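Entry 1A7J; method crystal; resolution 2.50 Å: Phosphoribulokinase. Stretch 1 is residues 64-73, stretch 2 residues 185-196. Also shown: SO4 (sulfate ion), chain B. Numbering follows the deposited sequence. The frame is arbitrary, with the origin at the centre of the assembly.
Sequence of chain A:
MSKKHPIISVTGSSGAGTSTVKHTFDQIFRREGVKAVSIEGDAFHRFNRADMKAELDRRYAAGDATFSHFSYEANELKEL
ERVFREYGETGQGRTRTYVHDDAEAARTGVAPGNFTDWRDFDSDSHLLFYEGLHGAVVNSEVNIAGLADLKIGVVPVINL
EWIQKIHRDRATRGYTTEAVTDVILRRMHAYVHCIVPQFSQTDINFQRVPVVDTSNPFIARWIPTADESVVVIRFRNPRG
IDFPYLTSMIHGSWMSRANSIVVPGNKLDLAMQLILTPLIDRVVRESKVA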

ATOM      1  N   ASP A  64       8.301  -9.524  24.555  1.00 57.25           N
ATOM      2  CA  ASP A  64       8.108  -9.585  23.118  1.00 55.18           C
ATOM      3  C   ASP A  64       7.790  -8.211  22.538  1.00 55.15           C
ATOM      4  O   ASP A  64       6.640  -7.902  22.225  1.00 58.54           O
ATOM      5  N   ALA A  65       8.817  -7.396  22.357  1.00 52.32           N
ATOM      6  CA  ALA A  65       8.617  -6.080  21.779  1.00 49.21           C
ATOM      7  C   ALA A  65       8.836  -6.134  20.267  1.00 45.27           C
ATOM      8  O   ALA A  65       9.648  -5.382  19.716  1.00 46.98           O
ATOM      9  N   THR A  66       8.150  -7.067  19.604  1.00 35.89           N
ATOM     10  CA  THR A  66       8.282  -7.220  18.157  1.00 32.41           C
ATOM     11  C   THR A  66       6.972  -7.411  17.401  1.00 29.01           C
ATOM     12  O   THR A  66       6.984  -7.588  16.184  1.00 35.07           O
ATOM     13  N   PHE A  67       5.860  -7.491  18.118  1.00 25.82           N
ATOM     14  CA  PHE A  67       4.571  -7.624  17.450  1.00 22.00           C
ATOM     15  C   PHE A  67       3.974  -6.261  17.051  1.00 27.56           C
ATOM     16  O   PHE A  67       3.978  -5.308  17.851  1.00 28.63           O
ATOM     17  N   SER A  68       3.494  -6.166  15.807  1.00 21.27           N
ATOM     18  CA  SER A  68       2.797  -4.974  15.326  1.00 20.10           C
ATOM     19  C   SER A  68       1.979  -5.310  14.110  1.00 20.39           C
ATOM     20  O   SER A  68       2.127  -6.394  13.551  1.00 24.00           O
ATOM     21  N   HIS A  69       1.271  -4.301  13.611  1.00 23.97           N
ATOM     22  CA  HIS A  69       0.431  -4.406  12.412  1.00 26.77           C
ATOM     23  C   HIS A  69       1.171  -4.754  11.128  1.00 25.94           C
ATOM     24  O   HIS A  69       0.554  -4.910  10.086  1.00 26.98           O
ATOM     25  N   PHE A  70       2.494  -4.721  11.193  1.00 23.00           N
ATOM     26  CA  PHE A  70       3.359  -5.070  10.088  1.00 16.71           C
ATOM     27  C   PHE A  70       3.620  -6.577  10.048  1.00 19.72           C
ATOM     28  O   PHE A  70       3.825  -7.140   8.966  1.00 22.26           O
ATOM     29  N   SER A  71       3.693  -7.223  11.212  1.00 18.44           N
ATOM     30  CA  SER A  71       3.987  -8.649  11.251  1.00 16.26           C
ATOM     31  C   SER A  71       2.913  -9.411  10.472  1.00 21.87           C
ATOM     32  O   SER A  71       1.759  -8.981  10.437  1.00 22.98           O
ATOM     33  N   TYR A  72       3.292 -10.551   9.885  1.00 18.77           N
ATOM     34  CA  TYR A  72       2.348 -11.456   9.206  1.00 13.76           C
ATOM     35  C   TYR A  72       1.306 -12.058  10.158  1.00 20.48           C
ATOM     36  O   TYR A  72       0.202 -12.411   9.737  1.00 16.92           O
ATOM     37  N   GLU A  73       1.694 -12.266  11.417  1.00 25.03           N
ATOM     38  CA  GLU A  73       0.823 -12.931  12.379  1.00 29.48           C
ATOM     39  C   GLU A  73      -0.364 -12.054  12.686  1.00 26.57           C
ATOM     40  O   GLU A  73      -1.374 -12.529  13.186  1.00 31.52           O
ATOM     41  N   LEU A 185      10.365   1.834  17.494  1.00 22.69           N
ATOM     42  CA  LEU A 185      11.289   0.691  17.525  1.00 20.17           C
ATOM     43  C   LEU A 185      10.619  -0.702  17.500  1.00 21.30           C
ATOM     44  O   LEU A 185      11.139  -1.633  16.888  1.00 28.09           O
ATOM     45  N   ARG A 186       9.540  -0.873  18.255  1.00 24.54           N
ATOM     46  CA  ARG A 186       8.784  -2.120  18.235  1.00 23.68           C
ATOM     47  C   ARG A 186       8.284  -2.441  16.815  1.00 25.39           C
ATOM     48  O   ARG A 186       8.116  -3.611  16.464  1.00 31.58           O
ATOM     49  N   ARG A 187       8.147  -1.417  15.965  1.00 23.82           N
ATOM     50  CA  ARG A 187       7.661  -1.619  14.594  1.00 14.75           C
ATOM     51  C   ARG A 187       8.784  -1.925  13.619  1.00 11.46           C
ATOM     52  O   ARG A 187       8.551  -2.570  12.616  1.00 14.91           O
ATOM     53  N   MET A 188      10.020  -1.653  14.013  1.00 10.07           N
ATOM     54  CA  MET A 188      11.148  -1.860  13.111  1.00 11.57           C
ATOM     55  C   MET A 188      11.382  -3.333  12.812  1.00 17.34           C
ATOM     56  O   MET A 188      11.811  -3.705  11.715  1.00 16.84           O
ATOM     57  N   HIS A 189      10.919  -4.173  13.725  1.00 20.43           N
ATOM     58  CA  HIS A 189      11.290  -5.565  13.708  1.00 22.73           C
ATOM     59  C   HIS A 189      10.547  -6.191  12.574  1.00 18.78           C
ATOM     60  O   HIS A 189      11.170  -6.605  11.620  1.00 27.64           O
ATOM     61  N   ALA A 190       9.242  -5.976  12.534  1.00 21.44           N
ATOM     62  CA  ALA A 190       8.415  -6.465  11.430  1.00 20.77           C
ATOM     63  C   ALA A 190       8.469  -5.568  10.197  1.00 20.08           C
ATOM     64  O   ALA A 190       7.922  -5.903   9.162  1.00 16.40           O
ATOM     65  N   TYR A 191       9.014  -4.368  10.349  1.00 22.83           N
ATOM     66  CA  TYR A 191       9.116  -3.482   9.222  1.00 16.70           C
ATOM     67  C   TYR A 191      10.222  -4.021   8.361  1.00 19.96           C
ATOM     68  O   TYR A 191       9.977  -4.397   7.222  1.00 27.97           O
ATOM     69  N   VAL A 192      11.398  -4.223   8.943  1.00 19.73           N
ATOM     70  CA  VAL A 192      12.492  -4.757   8.156  1.00 16.68           C
ATOM     71  C   VAL A 192      12.279  -6.229   7.803  1.00 20.88           C
ATOM     72  O   VAL A 192      12.793  -6.697   6.793  1.00 26.50           O
ATOM     73  N   HIS A 193      11.482  -6.955   8.580  1.00 20.00           N
ATOM     74  CA  HIS A 193      11.269  -8.388   8.307  1.00 19.74           C
ATOM     75  C   HIS A 193      10.133  -8.702   7.311  1.00 20.91           C
ATOM     76  O   HIS A 193      10.275  -9.609   6.501  1.00 21.06           O
ATOM     77  N   CYS A 194       9.073  -7.887   7.293  1.00 18.32           N
ATOM     78  CA  CYS A 194       7.887  -8.151   6.471  1.00 12.12           C
ATOM     79  C   CYS A 194       7.568  -7.100   5.425  1.00 12.46           C
ATOM     80  O   CYS A 194       6.837  -7.398   4.488  1.00 15.52           O
ATOM     81  N   ILE A 195       7.911  -5.840   5.687  1.00 11.75           N
ATOM     82  CA  ILE A 195       7.640  -4.773   4.722  1.00 11.62           C
ATOM     83  C   ILE A 195       8.739  -4.543   3.695  1.00 14.28           C
ATOM     84  O   ILE A 195       8.540  -4.813   2.510  1.00 15.87           O
ATOM     85  N   VAL A 196       9.933  -4.192   4.153  1.00 10.29           N
ATOM     86  CA  VAL A 196      11.038  -3.945   3.240  1.00  8.19           C
ATOM     87  C   VAL A 196      11.157  -4.926   2.061  1.00 13.18           C
ATOM     88  O   VAL A 196      11.198  -4.488   0.917  1.00 18.40           O
TER

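Residues 64-73, which form no regular helix or strand, lie along the helix of the second stretch, and the two bury 719 Å² between them, both sides summed. By the CA-to-CB criterion, Ser 68 and Phe 70 point toward the helix, and His 189, Ala 190 and Cys 194 point back.

The apolar evidence centres on Phe 70 (chi1 m), which has 142 Å² covered, the largest share of any residue here. Its CB lies 3.6 Å from Ala 190 CB, and its CD1 is 3.8 Å from CG1 of Ile 195 (m, m). That CG1 stands 22° off the ring normal, a CH-pi contact over one face. Phe 70 CE2 meets Tyr 191 CD1 at 3.7 Å, but with planes at 54° the ring pair is oblique. The small Ala 190 side chain permits close backbone approach: Ser 71 N is 3.4 Å from Ala 190 CB.

Two further rings receive groups over a face. Cys 194 SG sits 3.9 Å from the centroid of the Tyr 72 ring and 3° off its normal, with Cys 194 CB 3.6 Å from Tyr 72 CE1; both residues are m at chi1. Thr 66 CG2 (chi1 p) lies 4.0 Å from the His 189 ring centroid, 17° off the normal.

Across the stretches there is one hydrogen bond, from Arg 186 NE to Phe 67 O (2.9 Å, 137°). Within the loop, Ser 71 OG and Ser 71 N both donate to Ser 68 O, at 2.8 and 2.9 Å, bracing the type I turn that presents Phe 70.

A sulfate, probably from the crystallisation liquor, bridges both stretches: His 69 ND1 donates to SO4 O3 (3.1 Å, 148°), while Arg 186 NH2 donates weakly to SO4 O1 (3.0 Å, 120°). Arg 187 CD approaches SO4 O4 at 3.4 Å, and its guanidinium carries Phe 70 CE2 over one face.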

ATOM      1  CB  ASP A  64       6.969 -10.561  22.822  1.00 56.82           C
ATOM      2  CG  ASP A  64       6.977 -11.053  21.403  1.00 61.30           C
ATOM      3  OD1 ASP A  64       8.005 -11.632  20.993  1.00 66.41           O
ATOM      4  OD2 ASP A  64       5.942 -10.904  20.714  1.00 62.47           O
ATOM      5  CB  ALA A  65       9.559  -5.069  22.440  1.00 53.06           C
ATOM      6  CB  THR A  66       9.191  -8.399  17.777  1.00 34.93           C
ATOM      7  OG1 THR A  66       8.475  -9.631  17.942  1.00 31.81           O
ATOM      8  CG2 THR A  66      10.464  -8.402  18.630  1.00 37.88           C
ATOM      9  CB  PHE A  67       3.595  -8.375  18.344  1.00 13.67           C
ATOM     10  CG  PHE A  67       2.351  -8.803  17.640  1.00 14.82           C
ATOM     11  CD1 PHE A  67       2.420  -9.693  16.576  1.00 15.22           C
ATOM     12  CD2 PHE A  67       1.122  -8.267  17.999  1.00 15.13           C
ATOM     13  CE1 PHE A  67       1.300 -10.034  15.879  1.00 11.87           C
ATOM     14  CE2 PHE A  67      -0.012  -8.599  17.309  1.00 12.17           C
ATOM     15  CZ  PHE A  67       0.072  -9.478  16.247  1.00 12.28           C
ATOM     16  CB  SER A  68       3.789  -3.877  14.953  1.00 19.13           C
ATOM     17  OG  SER A  68       4.656  -4.297  13.911  1.00 26.98           O
ATOM     18  CB  HIS A  69      -0.310  -3.091  12.191  1.00 32.49           C
ATOM     19  CG  HIS A  69      -1.655  -3.049  12.837  1.00 34.46           C
ATOM     20  ND1 HIS A  69      -2.064  -2.009  13.643  1.00 35.06           N
ATOM     21  CD2 HIS A  69      -2.672  -3.945  12.831  1.00 34.39           C
ATOM     22  CE1 HIS A  69      -3.270  -2.270  14.115  1.00 33.64           C
ATOM     23  NE2 HIS A  69      -3.662  -3.438  13.636  1.00 30.93           N
ATOM     24  CB  PHE A  70       4.696  -4.326  10.226  1.00 24.60           C
ATOM     25  CG  PHE A  70       4.630  -2.849   9.881  1.00 23.11           C
ATOM     26  CD1 PHE A  70       3.678  -2.364   8.987  1.00 25.77           C
ATOM     27  CD2 PHE A  70       5.586  -1.972  10.383  1.00 18.63           C
ATOM     28  CE1 PHE A  70       3.678  -1.027   8.593  1.00 21.69           C
ATOM     29  CE2 PHE A  70       5.599  -0.633   9.997  1.00 22.79           C
ATOM     30  CZ  PHE A  70       4.641  -0.160   9.099  1.00 18.66           C
ATOM     31  CB  SER A  71       4.017  -9.159  12.694  1.00  8.31           C
ATOM     32  OG  SER A  71       4.330  -8.139  13.607  1.00 15.12           O
ATOM     33  CB  TYR A  72       3.099 -12.611   8.556  1.00 21.62           C
ATOM     34  CG  TYR A  72       4.218 -12.230   7.615  1.00 21.90           C
ATOM     35  CD1 TYR A  72       4.025 -11.293   6.621  1.00 15.48           C
ATOM     36  CD2 TYR A  72       5.427 -12.907   7.639  1.00 18.93           C
ATOM     37  CE1 TYR A  72       5.005 -11.044   5.669  1.00 21.75           C
ATOM     38  CE2 TYR A  72       6.404 -12.666   6.699  1.00 20.76           C
ATOM     39  CZ  TYR A  72       6.194 -11.731   5.713  1.00 21.05           C
ATOM     40  OH  TYR A  72       7.170 -11.474   4.768  1.00 32.52           O
ATOM     41  CB  GLU A  73       1.542 -13.231  13.697  1.00 35.44           C
ATOM     42  CG  GLU A  73       2.913 -13.828  13.561  1.00 49.82           C
ATOM     43  CD  GLU A  73       3.991 -12.769  13.606  1.00 64.44           C
ATOM     44  OE1 GLU A  73       4.122 -12.079  14.648  1.00 72.70           O
ATOM     45  OE2 GLU A  73       4.683 -12.600  12.582  1.00 75.52           O
ATOM     46  CB  LEU A 185      12.201   0.793  18.758  1.00 11.54           C
ATOM     47  CG  LEU A 185      13.209   1.924  18.829  1.00 10.41           C
ATOM     48  CD1 LEU A 185      13.499   2.201  20.271  1.00 14.47           C
ATOM     49  CD2 LEU A 185      14.459   1.540  18.121  1.00  5.54           C
ATOM     50  CB  ARG A 186       7.614  -2.031  19.219  1.00 15.06           C
ATOM     51  CG  ARG A 186       6.668  -3.221  19.224  1.00 14.99           C
ATOM     52  CD  ARG A 186       5.362  -2.897  19.928  1.00 17.24           C
ATOM     53  NE  ARG A 186       4.287  -2.610  18.979  1.00 25.44           N
ATOM     54  CZ  ARG A 186       3.435  -1.594  19.092  1.00 32.59           C
ATOM     55  NH1 ARG A 186       3.397  -0.861  20.199  1.00 39.31           N
ATOM     56  NH2 ARG A 186       2.584  -1.328  18.109  1.00 42.56           N
ATOM     57  CB  ARG A 187       6.823  -0.418  14.114  1.00  6.58           C
ATOM     58  CG  ARG A 187       5.402  -0.407  14.699  1.00 14.14           C
ATOM     59  CD  ARG A 187       4.479   0.672  14.145  1.00 13.12           C
ATOM     60  NE  ARG A 187       5.230   1.831  13.686  1.00 21.96           N
ATOM     61  CZ  ARG A 187       5.083   2.397  12.487  1.00 25.35           C
ATOM     62  NH1 ARG A 187       4.002   2.156  11.762  1.00 24.92           N
ATOM     63  NH2 ARG A 187       5.950   3.313  12.079  1.00 20.42           N
ATOM     64  CB  MET A 188      12.412  -1.245  13.688  1.00  8.37           C
ATOM     65  CG  MET A 188      12.429   0.264  13.629  1.00 17.59           C
ATOM     66  SD  MET A 188      11.823   0.940  12.052  1.00 26.97           S
ATOM     67  CE  MET A 188      13.277   0.653  10.991  1.00 19.07           C
ATOM     68  CB  HIS A 189      10.961  -6.250  15.052  1.00 28.55           C
ATOM     69  CG  HIS A 189      11.854  -5.827  16.188  1.00 31.46           C
ATOM     70  ND1 HIS A 189      13.068  -6.424  16.445  1.00 33.92           N
ATOM     71  CD2 HIS A 189      11.752  -4.798  17.068  1.00 33.44           C
ATOM     72  CE1 HIS A 189      13.680  -5.778  17.423  1.00 34.95           C
ATOM     73  NE2 HIS A 189      12.900  -4.789  17.820  1.00 30.69           N
ATOM     74  CB  ALA A 190       6.970  -6.620  11.886  1.00 20.93           C
ATOM     75  CB  TYR A 191       9.421  -2.056   9.666  1.00  9.31           C
ATOM     76  CG  TYR A 191       9.678  -1.094   8.529  1.00  2.00           C
ATOM     77  CD1 TYR A 191       8.628  -0.504   7.848  1.00  2.51           C
ATOM     78  CD2 TYR A 191      10.974  -0.860   8.063  1.00  5.87           C
ATOM     79  CE1 TYR A 191       8.848   0.286   6.736  1.00  2.38           C
ATOM     80  CE2 TYR A 191      11.205  -0.074   6.926  1.00  2.00           C
ATOM     81  CZ  TYR A 191      10.129   0.483   6.266  1.00  3.26           C
ATOM     82  OH  TYR A 191      10.322   1.171   5.087  1.00  5.54           O
ATOM     83  CB  VAL A 192      13.869  -4.580   8.840  1.00 16.09           C
ATOM     84  CG1 VAL A 192      13.843  -3.425   9.819  1.00 19.49           C
ATOM     85  CG2 VAL A 192      14.279  -5.836   9.523  1.00 19.52           C
ATOM     86  CB  HIS A 193      11.048  -9.171   9.617  1.00 26.64           C
ATOM     87  CG  HIS A 193      12.311  -9.497  10.365  1.00 34.79           C
ATOM     88  ND1 HIS A 193      12.488  -9.197  11.699  1.00 36.66           N
ATOM     89  CD2 HIS A 193      13.427 -10.169   9.987  1.00 36.81           C
ATOM     90  CE1 HIS A 193      13.652  -9.667  12.112  1.00 37.74           C
ATOM     91  NE2 HIS A 193      14.243 -10.259  11.090  1.00 33.19           N
ATOM     92  CB  CYS A 194       6.647  -8.307   7.340  1.00 13.50           C
ATOM     93  SG  CYS A 194       6.913  -9.191   8.839  1.00 16.08           S
ATOM     94  CB  ILE A 195       7.295  -3.441   5.404  1.00 12.49           C
ATOM     95  CG1 ILE A 195       6.092  -3.640   6.330  1.00 15.15           C
ATOM     96  CG2 ILE A 195       6.915  -2.398   4.371  1.00  8.23           C
ATOM     97  CD1 ILE A 195       4.872  -4.251   5.665  1.00  6.26           C
ATOM     98  CB  VAL A 196      12.345  -3.847   4.016  1.00  4.59           C
ATOM     99  CG1 VAL A 196      13.514  -4.185   3.153  1.00  3.56           C
ATOM    100  CG2 VAL A 196      12.496  -2.466   4.527  1.00  6.02           C
TER
HETATM  101  S   SO4 B 401       0.759  -0.244  15.164  1.00 85.48           S
HETATM  102  O1  SO4 B 401       0.940  -1.587  15.637  1.00 85.48           O
HETATM  103  O2  SO4 B 401       1.124  -0.161  13.776  1.00 85.48           O
HETATM  104  O3  SO4 B 401      -0.615   0.123  15.323  1.00 85.48           O
HETATM  105  O4  SO4 B 401       1.570   0.638  15.925  1.00 85.48           O